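PDB 4D7P: superoxide reductase from Giardia intestinalis, which catalyses the reduction of superoxide to hydrogen peroxide, probably at its mononuclear iron centre. Local coordinates for residues H19-K24 / A95-N100; N28-R33 / F82-L87; T37-A42 / G76-S81; I48-L53 / C68-P73. All blocks are in the same frame, centred on the assembly; numbering follows the deposited sequence.

How the interactions relate
Interactions 1 and 3 meet at the iron: His19 and Cys99 come from interaction 1, His40 from interaction 3, and His19 NE2 lies 3.0 Å from His40 NE2. Their centres are about 9 Å apart. Interaction 4 adjoins both, since Ile48 CD1 packs 3.6 Å from His40 CG and the backbone of strand 48-57 pairs with strand 90-99 of interaction 1. Interaction 2 sits farther along the sandwich, its centre about 17 Å from that of interaction 3, and is joined to it through strand 79-83, where Ile32 N lies 2.7 Å from Ala80 O. Its Phe82 and Ile32 face Leu53 and Ile51 of interaction 4, bringing the two sheets together.

Interaction 1 (H19-K24 / A95-N100); sequences HVPEMK and AVAYCN. With FE (Fe (III) ion), chain B.
The mononuclear iron centre of superoxide reductase closes one end of this contact between the sheets, where His19 and Cys99 share the metal. His19 NE2 binds iron at 2.0 Å and Cys99 SG at 2.4 Å. Their bonds to the metal are roughly perpendicular, and the cysteine comes to the edge of the imidazole, not over its face. Cys99 SG lies 4.4 Å from the centroid of the His19 ring and 83° off the ring normal. Cys99 CB comes 3.3 Å from CD2 of His19, also near the ring plane. SG is anti to the backbone N of Cys99 (chi1 165°), which turns it from the end of strand 95-99 toward the iron. His40, His46 and His102 supply three further ligands, while Trp105 stacks on the His19 ring.

Away from the metal the contact is apolar, and no hydrogen bond crosses it. The CG corner of the Pro21 ring rests on Ala95, with CG 3.7 Å from Ala95 CB, and its CD reaches CB of Ala97. Met23 lies against the same alanine methyl, its SD 3.8 Å from Ala95 CB; the thioether bends at chi3 (-71°), leaving CE beside that methyl as well. The strand axes are 7.4 Å apart at closest approach, a spacing bridged here by small side chains and a proline ring. Residues 21-24 and 95-99 belong to opposing sheets of an immunoglobulin-like beta sandwich, one end of which carries the histidine-cysteine iron site characteristic of superoxide reductases.

Interaction 2 (N28-R33 / F82-L87); sequences NHVDIR and FRVCDL
An antiparallel pairing in the three-stranded sheet of the sandwich joins residues 28-33 to 82-87. Val30 and Phe82 form a hydrogen-bonded pair, with Val30 N donating to Phe82 O at 2.9 Å and Phe82 N to Val30 O at 3.0 Å. Val84 N then bonds to Asn28 O, continuing the ladder. The Asn28 side chain adds a fourth bond: CG occupies the crowded position between backbone N and carbonyl carbon (chi1 67°), and ND2 donates to Val84 O at 2.8 Å from well above the carbonyl plane. The same ND2 also bonds to Glu77 of the third subunit.

On the face carrying His29 and Arg83, the imidazole meets the guanidinium obliquely, their planes 48° apart. His29 ND1 sits over the centre of the guanidinium, 3.3 Å from Arg83 CZ, whereas Asn28 OD1 lies near the guanidinium plane at its edge. On the other face, Ile32 CD1 touches Phe82 CE1 at 3.8 Å, inside the sandwich. With ND1 above the guanidinium plane, the N-H groups of Arg83 are poorly aimed at it, and the contact is neither a hydrogen bond nor a stack. Arg83 would probably disfavour a second proton on His29, while the carboxylate of Asp31, weakly bonded to NE2, would favour it.

Interaction 3 (T37-A42 / G76-S81); sequences TVMHPA and GEPVAS. With FE (Fe (III) ion), chain B.
Met39 lies lengthwise against the Pro78 ring, the two side chains sliding past each other in opposite directions where the iron-binding loop meets the inverse gamma turn centred on Pro78, at the start of strand 79-83. Met39 SD is 3.9 Å from Pro78 CG. Bends at chi2 (76°) and chi3 (63°) fold the thioether, and its methyl CE ends 4.0 Å from CG1 of Val79, with those side chains crossing at about a right angle. Glu77 also crosses Met39 nearly perpendicularly: its OE1 approaches CG of Met39 at 3.4 Å, while its OE2 bonds to Asn28 of the third subunit.

Pro78 CG also touches His40 CB, at 4.0 Å, so the proline packs against the base of this ligand, whose imidazole leads away. Farther along, Ala42 CB faces the carbonyl oxygen of Gly76 at 3.5 Å. No hydrogen bond spans the two segments; each is held internally, residues 76-81 by Val79 N donating to Glu77 O across the turn, residues 37-42 through His40. NE2 of His40 binds iron at 2.2 Å. On the other nitrogen, ND1 donates its proton to a lone pair of Pro41 O at 2.6 Å, with an N-H...O angle of 141°, and Pro41 CD lies over one face of the imidazole.

Interaction 4 (I48-L53 / C68-P73); sequences IGTIRL and CQQIWP
Backbone hydrogen bonds carry the pairing of Ile48-Leu53 with Cys68-Pro73. Ile51 and Gln69 form a hydrogen-bonded antiparallel pair: Ile51 N donates to Gln69 O at 2.9 Å and Gln69 N to Ile51 O at 2.8 Å. Two residues along, Ile71 N donates to Gly49 O, also at 2.8 Å. Beyond it a water takes over, donating to both Ile48 O and Ile71 O. Supplementary CA-H...O contacts lie between these bonds, among them Thr50 CA to Gln69 O at 3.1 Å.

Side-chain contacts are apolar or involve sulfur. On the face of Thr50, Arg52, Cys68 and Gln70, the thiol stands anti to its backbone N (chi1 175°) and settles between two neighbours on the facing strand. Cys68 SG is 3.5 Å from CG of Arg52 and 3.8 Å from CG2 of Thr50. Arginine thus offers its aliphatic part here, while its NE forms a salt bridge with Glu65. Ile51 and Ile71 approach more loosely through their CD1 methyls, 4.5 Å apart.

Across the subunit boundary, residues 68-71 pair with an antiparallel strand of the third subunit, and Trp72 packs against Gly49 of the fourth. The segments thus belong to a beta hairpin whose outer strand carries the sheet of the immunoglobulin-like sandwich into the tetramer.

Interaction 1 (H19-K24 / A95-N100)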
# COMPACT_ATOMS: atom_id res chain seq x y z
N HIS A 19 13.23 -2.59 -16.68
CA HIS A 19 12.57 -2.61 -15.38
C HIS A 19 13.24 -1.60 -14.42
O HIS A 19 12.65 -1.21 -13.42
CB HIS A 19 12.61 -4.02 -14.77
CG HIS A 19 11.72 -5.04 -15.42
ND1 HIS A 19 12.12 -5.80 -16.49
CD2 HIS A 19 10.48 -5.48 -15.09
CE1 HIS A 19 11.15 -6.64 -16.83
NE2 HIS A 19 10.14 -6.48 -15.98
N VAL A 20 14.47 -1.19 -14.72
CA VAL A 20 15.24 -0.44 -13.73
C VAL A 20 14.68 0.95 -13.46
O VAL A 20 14.57 1.76 -14.38
CB VAL A 20 16.69 -0.32 -14.14
CG1 VAL A 20 17.47 0.48 -13.10
CG2 VAL A 20 17.28 -1.71 -14.33
N PRO A 21 14.32 1.24 -12.20
CA PRO A 21 13.72 2.55 -11.89
C PRO A 21 14.70 3.72 -12.01
O PRO A 21 15.50 3.96 -11.10
CB PRO A 21 13.25 2.37 -10.43
CG PRO A 21 14.13 1.31 -9.87
CD PRO A 21 14.42 0.37 -11.01
N GLU A 22 14.63 4.45 -13.13
CA GLU A 22 15.38 5.69 -13.29
C GLU A 22 15.03 6.67 -12.18
O GLU A 22 13.85 6.87 -11.88
CB GLU A 22 15.10 6.34 -14.65
CG GLU A 22 16.01 7.55 -14.97
CD GLU A 22 15.51 8.40 -16.14
OE1 GLU A 22 14.35 8.86 -16.10
OE2 GLU A 22 16.29 8.63 -17.10
N MET A 23 16.04 7.28 -11.57
CA MET A 23 15.83 8.32 -10.56
C MET A 23 16.36 9.67 -11.04
O MET A 23 17.51 9.77 -11.48
CB MET A 23 16.51 7.95 -9.25
CG MET A 23 15.67 7.12 -8.28
SD MET A 23 16.61 6.75 -6.79
CE MET A 23 17.76 5.58 -7.49
N LYS A 24 15.53 10.71 -10.97
CA LYS A 24 16.00 12.08 -11.19
C LYS A 24 15.80 12.90 -9.91
O LYS A 24 14.69 12.94 -9.37
CB LYS A 24 15.28 12.73 -12.38
CG LYS A 24 15.48 11.97 -13.70
CD LYS A 24 15.99 12.89 -14.81
CE LYS A 24 16.52 12.10 -15.99
NZ LYS A 24 17.96 12.38 -16.24
N ALA A 95 15.97 2.91 -5.13
CA ALA A 95 14.64 2.71 -5.70
C ALA A 95 14.48 1.24 -6.05
O ALA A 95 15.43 0.60 -6.51
CB ALA A 95 14.44 3.59 -6.95
N VAL A 96 13.30 0.69 -5.81
CA VAL A 96 13.06 -0.72 -6.11
C VAL A 96 11.71 -0.94 -6.80
O VAL A 96 10.66 -0.63 -6.23
CB VAL A 96 13.11 -1.60 -4.83
CG1 VAL A 96 12.73 -3.01 -5.17
CG2 VAL A 96 14.51 -1.58 -4.22
N ALA A 97 11.76 -1.45 -8.03
CA ALA A 97 10.54 -1.70 -8.80
C ALA A 97 10.24 -3.19 -8.81
O ALA A 97 11.14 -4.00 -8.98
CB ALA A 97 10.69 -1.17 -10.22
N TYR A 98 8.97 -3.53 -8.63
CA TYR A 98 8.53 -4.93 -8.63
C TYR A 98 7.64 -5.22 -9.83
O TYR A 98 6.57 -4.63 -9.97
CB TYR A 98 7.77 -5.29 -7.34
CG TYR A 98 6.86 -6.49 -7.50
CD1 TYR A 98 7.39 -7.77 -7.65
CD2 TYR A 98 5.47 -6.35 -7.52
CE1 TYR A 98 6.58 -8.88 -7.82
CE2 TYR A 98 4.64 -7.47 -7.69
CZ TYR A 98 5.21 -8.73 -7.84
OH TYR A 98 4.41 -9.85 -8.02
N CYS A 99 8.07 -6.13 -10.69
CA CYS A 99 7.27 -6.58 -11.81
C CYS A 99 6.77 -7.99 -11.52
O CYS A 99 7.54 -8.84 -11.06
CB CYS A 99 8.07 -6.56 -13.11
SG CYS A 99 7.31 -7.50 -14.45
N ASN A 100 5.49 -8.25 -11.78
CA ASN A 100 4.93 -9.55 -11.41
C ASN A 100 5.63 -10.67 -12.16
O ASN A 100 5.88 -11.73 -11.60
CB ASN A 100 3.42 -9.59 -11.66
CG ASN A 100 3.08 -9.55 -13.14
OD1 ASN A 100 3.58 -8.70 -13.88
ND2 ASN A 100 2.23 -10.47 -13.58
FE FE B . 8.30 -7.10 -16.57

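Interaction 2 (N28-R33 / F82-L87)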
# COMPACT_ATOMS: atom_id res chain seq x y z
N ASN A 28 15.24 17.84 -2.93
CA ASN A 28 14.90 16.62 -2.21
C ASN A 28 13.77 15.88 -2.92
O ASN A 28 13.25 14.87 -2.43
CB ASN A 28 14.53 16.92 -0.75
CG ASN A 28 13.25 17.71 -0.63
OD1 ASN A 28 12.90 18.48 -1.52
ND2 ASN A 28 12.54 17.53 0.48
N HIS A 29 13.41 16.39 -4.09
CA HIS A 29 12.38 15.79 -4.93
C HIS A 29 12.95 14.70 -5.83
O HIS A 29 13.97 14.92 -6.49
CB HIS A 29 11.71 16.84 -5.79
CG HIS A 29 10.52 16.33 -6.52
ND1 HIS A 29 9.26 16.32 -5.96
CD2 HIS A 29 10.40 15.76 -7.74
CE1 HIS A 29 8.41 15.79 -6.82
NE2 HIS A 29 9.08 15.44 -7.91
N VAL A 30 12.28 13.56 -5.88
CA VAL A 30 12.77 12.42 -6.65
C VAL A 30 11.70 11.97 -7.64
O VAL A 30 10.62 11.58 -7.23
CB VAL A 30 13.14 11.23 -5.74
CG1 VAL A 30 13.63 10.07 -6.58
CG2 VAL A 30 14.19 11.65 -4.72
N ASP A 31 11.99 12.05 -8.94
CA ASP A 31 11.07 11.54 -9.97
C ASP A 31 11.54 10.20 -10.48
O ASP A 31 12.71 10.06 -10.82
CB ASP A 31 10.94 12.52 -11.15
CG ASP A 31 10.20 13.78 -10.78
OD1 ASP A 31 8.97 13.72 -10.56
OD2 ASP A 31 10.85 14.84 -10.70
N ILE A 32 10.64 9.24 -10.56
CA ILE A 32 10.99 7.88 -10.98
C ILE A 32 10.15 7.40 -12.17
O ILE A 32 8.95 7.63 -12.22
CB ILE A 32 10.80 6.88 -9.82
CG1 ILE A 32 11.66 7.29 -8.62
CG2 ILE A 32 11.09 5.47 -10.30
CD1 ILE A 32 11.47 6.41 -7.43
N ARG A 33 10.81 6.72 -13.11
CA ARG A 33 10.11 5.99 -14.17
C ARG A 33 10.86 4.71 -14.52
O ARG A 33 12.10 4.67 -14.48
CB ARG A 33 9.93 6.85 -15.42
CG ARG A 33 11.20 7.47 -15.94
CD ARG A 33 10.98 8.06 -17.32
NE ARG A 33 10.93 7.03 -18.36
CZ ARG A 33 10.16 7.08 -19.44
NH1 ARG A 33 9.34 8.11 -19.63
NH2 ARG A 33 10.19 6.10 -20.33
N PHE A 82 8.66 11.17 -5.05
CA PHE A 82 8.78 11.31 -3.61
C PHE A 82 9.40 12.64 -3.31
O PHE A 82 9.98 13.28 -4.18
CB PHE A 82 9.63 10.20 -3.03
CG PHE A 82 9.10 8.83 -3.29
CD1 PHE A 82 9.26 8.24 -4.53
CD2 PHE A 82 8.43 8.14 -2.30
CE1 PHE A 82 8.77 6.97 -4.77
CE2 PHE A 82 7.94 6.87 -2.54
CZ PHE A 82 8.11 6.29 -3.78
N ARG A 83 9.28 13.07 -2.07
CA ARG A 83 10.02 14.24 -1.66
C ARG A 83 10.61 13.92 -0.31
O ARG A 83 9.90 13.79 0.68
CB ARG A 83 9.11 15.47 -1.61
CG ARG A 83 9.87 16.77 -1.50
CD ARG A 83 8.99 17.94 -1.87
NE ARG A 83 9.55 18.69 -2.98
CZ ARG A 83 8.90 18.99 -4.10
NH1 ARG A 83 7.65 18.61 -4.26
NH2 ARG A 83 9.51 19.67 -5.05
N VAL A 84 11.92 13.75 -0.28
CA VAL A 84 12.58 13.20 0.88
C VAL A 84 12.74 14.20 2.01
O VAL A 84 13.40 15.22 1.86
CB VAL A 84 13.95 12.63 0.51
CG1 VAL A 84 14.65 12.09 1.75
CG2 VAL A 84 13.79 11.53 -0.54
N CYS A 85 12.14 13.90 3.15
CA CYS A 85 12.34 14.71 4.34
C CYS A 85 13.78 14.65 4.80
O CYS A 85 14.37 13.57 4.80
CB CYS A 85 11.43 14.24 5.48
SG CYS A 85 9.70 14.52 5.17
N ASP A 86 14.34 15.79 5.20
CA ASP A 86 15.67 15.80 5.79
C ASP A 86 16.67 14.99 4.96
O ASP A 86 17.26 14.03 5.47
CB ASP A 86 15.61 15.23 7.21
CG ASP A 86 14.63 15.97 8.11
OD1 ASP A 86 14.59 17.22 8.06
OD2 ASP A 86 13.88 15.31 8.86
N LEU A 87 16.84 15.34 3.68
CA LEU A 87 17.66 14.54 2.76
C LEU A 87 19.10 14.38 3.23
O LEU A 87 19.75 13.35 2.96
CB LEU A 87 17.65 15.15 1.35
CG LEU A 87 18.44 14.40 0.26
CD1 LEU A 87 17.81 13.06 -0.05
CD2 LEU A 87 18.57 15.23 -1.02

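Interaction 3 (T37-A42 / G76-S81)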
# COMPACT_ATOMS: atom_id res chain seq x y z
N THR A 37 14.41 4.99 -20.72
CA THR A 37 14.14 5.28 -22.13
C THR A 37 12.86 4.58 -22.61
O THR A 37 12.04 5.18 -23.30
CB THR A 37 15.33 4.85 -23.02
OG1 THR A 37 16.54 5.42 -22.50
CG2 THR A 37 15.13 5.29 -24.47
N VAL A 38 12.69 3.32 -22.23
CA VAL A 38 11.48 2.58 -22.57
C VAL A 38 10.58 2.36 -21.34
O VAL A 38 11.04 1.88 -20.30
CB VAL A 38 11.80 1.21 -23.17
CG1 VAL A 38 10.57 0.63 -23.82
CG2 VAL A 38 12.94 1.33 -24.17
N MET A 39 9.31 2.72 -21.46
CA MET A 39 8.39 2.50 -20.36
C MET A 39 7.97 1.04 -20.31
O MET A 39 7.50 0.49 -21.31
CB MET A 39 7.16 3.39 -20.51
CG MET A 39 6.25 3.33 -19.30
SD MET A 39 6.87 4.26 -17.86
CE MET A 39 6.89 5.93 -18.52
N HIS A 40 8.14 0.41 -19.15
CA HIS A 40 7.74 -0.98 -18.95
C HIS A 40 6.25 -1.15 -19.22
O HIS A 40 5.48 -0.23 -19.01
CB HIS A 40 8.07 -1.41 -17.53
CG HIS A 40 7.71 -2.83 -17.21
ND1 HIS A 40 6.42 -3.23 -16.89
CD2 HIS A 40 8.47 -3.95 -17.14
CE1 HIS A 40 6.41 -4.52 -16.63
NE2 HIS A 40 7.65 -4.98 -16.77
N PRO A 41 5.84 -2.33 -19.73
CA PRO A 41 4.41 -2.58 -19.93
C PRO A 41 3.54 -2.38 -18.69
O PRO A 41 3.98 -2.46 -17.53
CB PRO A 41 4.38 -4.05 -20.38
CG PRO A 41 5.66 -4.21 -21.12
CD PRO A 41 6.67 -3.37 -20.36
N ALA A 42 2.28 -2.10 -18.97
CA ALA A 42 1.27 -1.85 -17.96
C ALA A 42 -0.03 -2.52 -18.39
O ALA A 42 -0.88 -1.92 -19.05
CB ALA A 42 1.07 -0.35 -17.76
N GLY A 76 -2.24 2.24 -14.56
CA GLY A 76 -1.24 3.29 -14.54
C GLY A 76 0.09 2.74 -15.00
O GLY A 76 0.38 1.54 -14.84
N GLU A 77 0.92 3.61 -15.56
CA GLU A 77 2.27 3.25 -15.96
C GLU A 77 3.22 3.40 -14.78
O GLU A 77 2.89 4.13 -13.85
CB GLU A 77 2.71 4.14 -17.12
CG GLU A 77 1.74 4.07 -18.28
CD GLU A 77 2.29 4.71 -19.52
OE1 GLU A 77 3.08 4.04 -20.21
OE2 GLU A 77 1.95 5.87 -19.81
N PRO A 78 4.36 2.70 -14.81
CA PRO A 78 5.27 2.70 -13.64
C PRO A 78 6.11 3.96 -13.52
O PRO A 78 7.29 3.98 -13.90
CB PRO A 78 6.16 1.48 -13.88
CG PRO A 78 6.15 1.31 -15.39
CD PRO A 78 4.73 1.66 -15.79
N VAL A 79 5.48 5.00 -12.99
CA VAL A 79 6.16 6.21 -12.56
C VAL A 79 5.87 6.45 -11.09
O VAL A 79 4.92 5.88 -10.52
CB VAL A 79 5.71 7.43 -13.37
CG1 VAL A 79 5.93 7.19 -14.86
CG2 VAL A 79 4.24 7.70 -13.12
N ALA A 80 6.68 7.29 -10.47
CA ALA A 80 6.42 7.72 -9.10
C ALA A 80 7.19 8.99 -8.78
O ALA A 80 8.15 9.34 -9.47
CB ALA A 80 6.79 6.60 -8.09
N SER A 81 6.76 9.69 -7.73
CA SER A 81 7.65 10.69 -7.17
C SER A 81 7.55 10.76 -5.65
O SER A 81 6.53 10.41 -5.05
CB SER A 81 7.40 12.07 -7.79
OG SER A 81 6.04 12.44 -7.76
FE FE B . 8.30 -7.10 -16.57

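Interaction 4 (I48-L53 / C68-P73)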
# COMPACT_ATOMS: atom_id res chain seq x y z
N ILE A 48 4.40 -3.48 -13.46
CA ILE A 48 5.17 -3.13 -12.29
C ILE A 48 4.16 -2.61 -11.28
O ILE A 48 3.48 -1.60 -11.52
CB ILE A 48 6.28 -2.11 -12.58
CG1 ILE A 48 7.46 -2.82 -13.25
CG2 ILE A 48 6.75 -1.43 -11.29
CD1 ILE A 48 8.48 -1.86 -13.86
N GLY A 49 4.03 -3.35 -10.19
CA GLY A 49 2.98 -3.11 -9.23
C GLY A 49 3.37 -2.09 -8.19
O GLY A 49 2.51 -1.34 -7.70
N THR A 50 4.65 -2.06 -7.82
CA THR A 50 5.10 -1.09 -6.83
C THR A 50 6.42 -0.48 -7.20
O THR A 50 7.26 -1.11 -7.83
CB THR A 50 5.25 -1.70 -5.40
OG1 THR A 50 6.22 -2.76 -5.43
CG2 THR A 50 3.92 -2.21 -4.84
N ILE A 51 6.60 0.77 -6.78
CA ILE A 51 7.87 1.44 -6.88
C ILE A 51 8.12 1.95 -5.47
O ILE A 51 7.35 2.78 -4.96
CB ILE A 51 7.85 2.59 -7.89
CG1 ILE A 51 7.67 2.06 -9.32
CG2 ILE A 51 9.11 3.42 -7.78
CD1 ILE A 51 7.36 3.16 -10.33
N ARG A 52 9.14 1.42 -4.82
CA ARG A 52 9.48 1.85 -3.46
C ARG A 52 10.75 2.65 -3.48
O ARG A 52 11.64 2.36 -4.27
CB ARG A 52 9.64 0.65 -2.53
CG ARG A 52 8.36 -0.09 -2.28
CD ARG A 52 8.60 -1.55 -2.02
NE ARG A 52 8.79 -1.84 -0.61
CZ ARG A 52 9.41 -2.92 -0.17
NH1 ARG A 52 9.91 -3.79 -1.05
NH2 ARG A 52 9.57 -3.14 1.14
N LEU A 53 10.82 3.65 -2.60
CA LEU A 53 12.03 4.44 -2.42
C LEU A 53 12.55 4.27 -1.00
O LEU A 53 11.81 4.45 -0.03
CB LEU A 53 11.77 5.93 -2.71
CG LEU A 53 13.02 6.81 -2.68
CD1 LEU A 53 14.01 6.36 -3.76
CD2 LEU A 53 12.70 8.31 -2.85
N CYS A 68 5.96 4.04 -0.77
CA CYS A 68 5.69 3.00 -1.75
C CYS A 68 4.55 3.41 -2.65
O CYS A 68 3.42 3.59 -2.18
CB CYS A 68 5.35 1.67 -1.07
SG CYS A 68 4.85 0.31 -2.22
N GLN A 69 4.86 3.58 -3.94
CA GLN A 69 3.85 3.82 -4.96
C GLN A 69 3.30 2.49 -5.45
O GLN A 69 3.99 1.72 -6.12
CB GLN A 69 4.42 4.60 -6.15
CG GLN A 69 3.43 4.79 -7.31
CD GLN A 69 2.28 5.72 -6.93
OE1 GLN A 69 2.46 6.92 -6.82
NE2 GLN A 69 1.08 5.16 -6.75
N GLN A 70 2.04 2.24 -5.12
CA GLN A 70 1.34 1.07 -5.62
C GLN A 70 0.48 1.46 -6.83
O GLN A 70 -0.16 2.52 -6.86
CB GLN A 70 0.51 0.44 -4.49
CG GLN A 70 -0.17 -0.87 -4.88
CD GLN A 70 -1.56 -0.63 -5.44
OE1 GLN A 70 -2.24 0.30 -5.03
NE2 GLN A 70 -1.97 -1.44 -6.41
N ILE A 71 0.50 0.61 -7.85
CA ILE A 71 -0.20 0.89 -9.10
C ILE A 71 -1.05 -0.31 -9.51
O ILE A 71 -0.56 -1.43 -9.57
CB ILE A 71 0.78 1.21 -10.24
CG1 ILE A 71 1.74 2.32 -9.80
CG2 ILE A 71 0.03 1.60 -11.51
CD1 ILE A 71 2.98 2.42 -10.66
N TRP A 72 -2.32 -0.08 -9.77
CA TRP A 72 -3.18 -1.19 -10.16
C TRP A 72 -2.85 -1.63 -11.58
O TRP A 72 -2.68 -0.80 -12.47
CB TRP A 72 -4.65 -0.80 -10.01
CG TRP A 72 -5.02 -0.66 -8.55
CD1 TRP A 72 -5.29 0.49 -7.88
CD2 TRP A 72 -5.09 -1.72 -7.58
NE1 TRP A 72 -5.55 0.22 -6.54
CE2 TRP A 72 -5.42 -1.13 -6.34
CE3 TRP A 72 -4.91 -3.11 -7.64
CZ2 TRP A 72 -5.57 -1.89 -5.17
CZ3 TRP A 72 -5.06 -3.86 -6.49
CH2 TRP A 72 -5.38 -3.25 -5.27
N PRO A 73 -2.72 -2.94 -11.78
CA PRO A 73 -2.30 -3.49 -13.08
C PRO A 73 -3.07 -2.91 -14.26
O PRO A 73 -4.30 -2.95 -14.30
CB PRO A 73 -2.57 -4.99 -12.92
CG PRO A 73 -2.40 -5.23 -11.44
CD PRO A 73 -2.96 -4.00 -10.78
O HOH W 1 0.79 -1.95 -11.89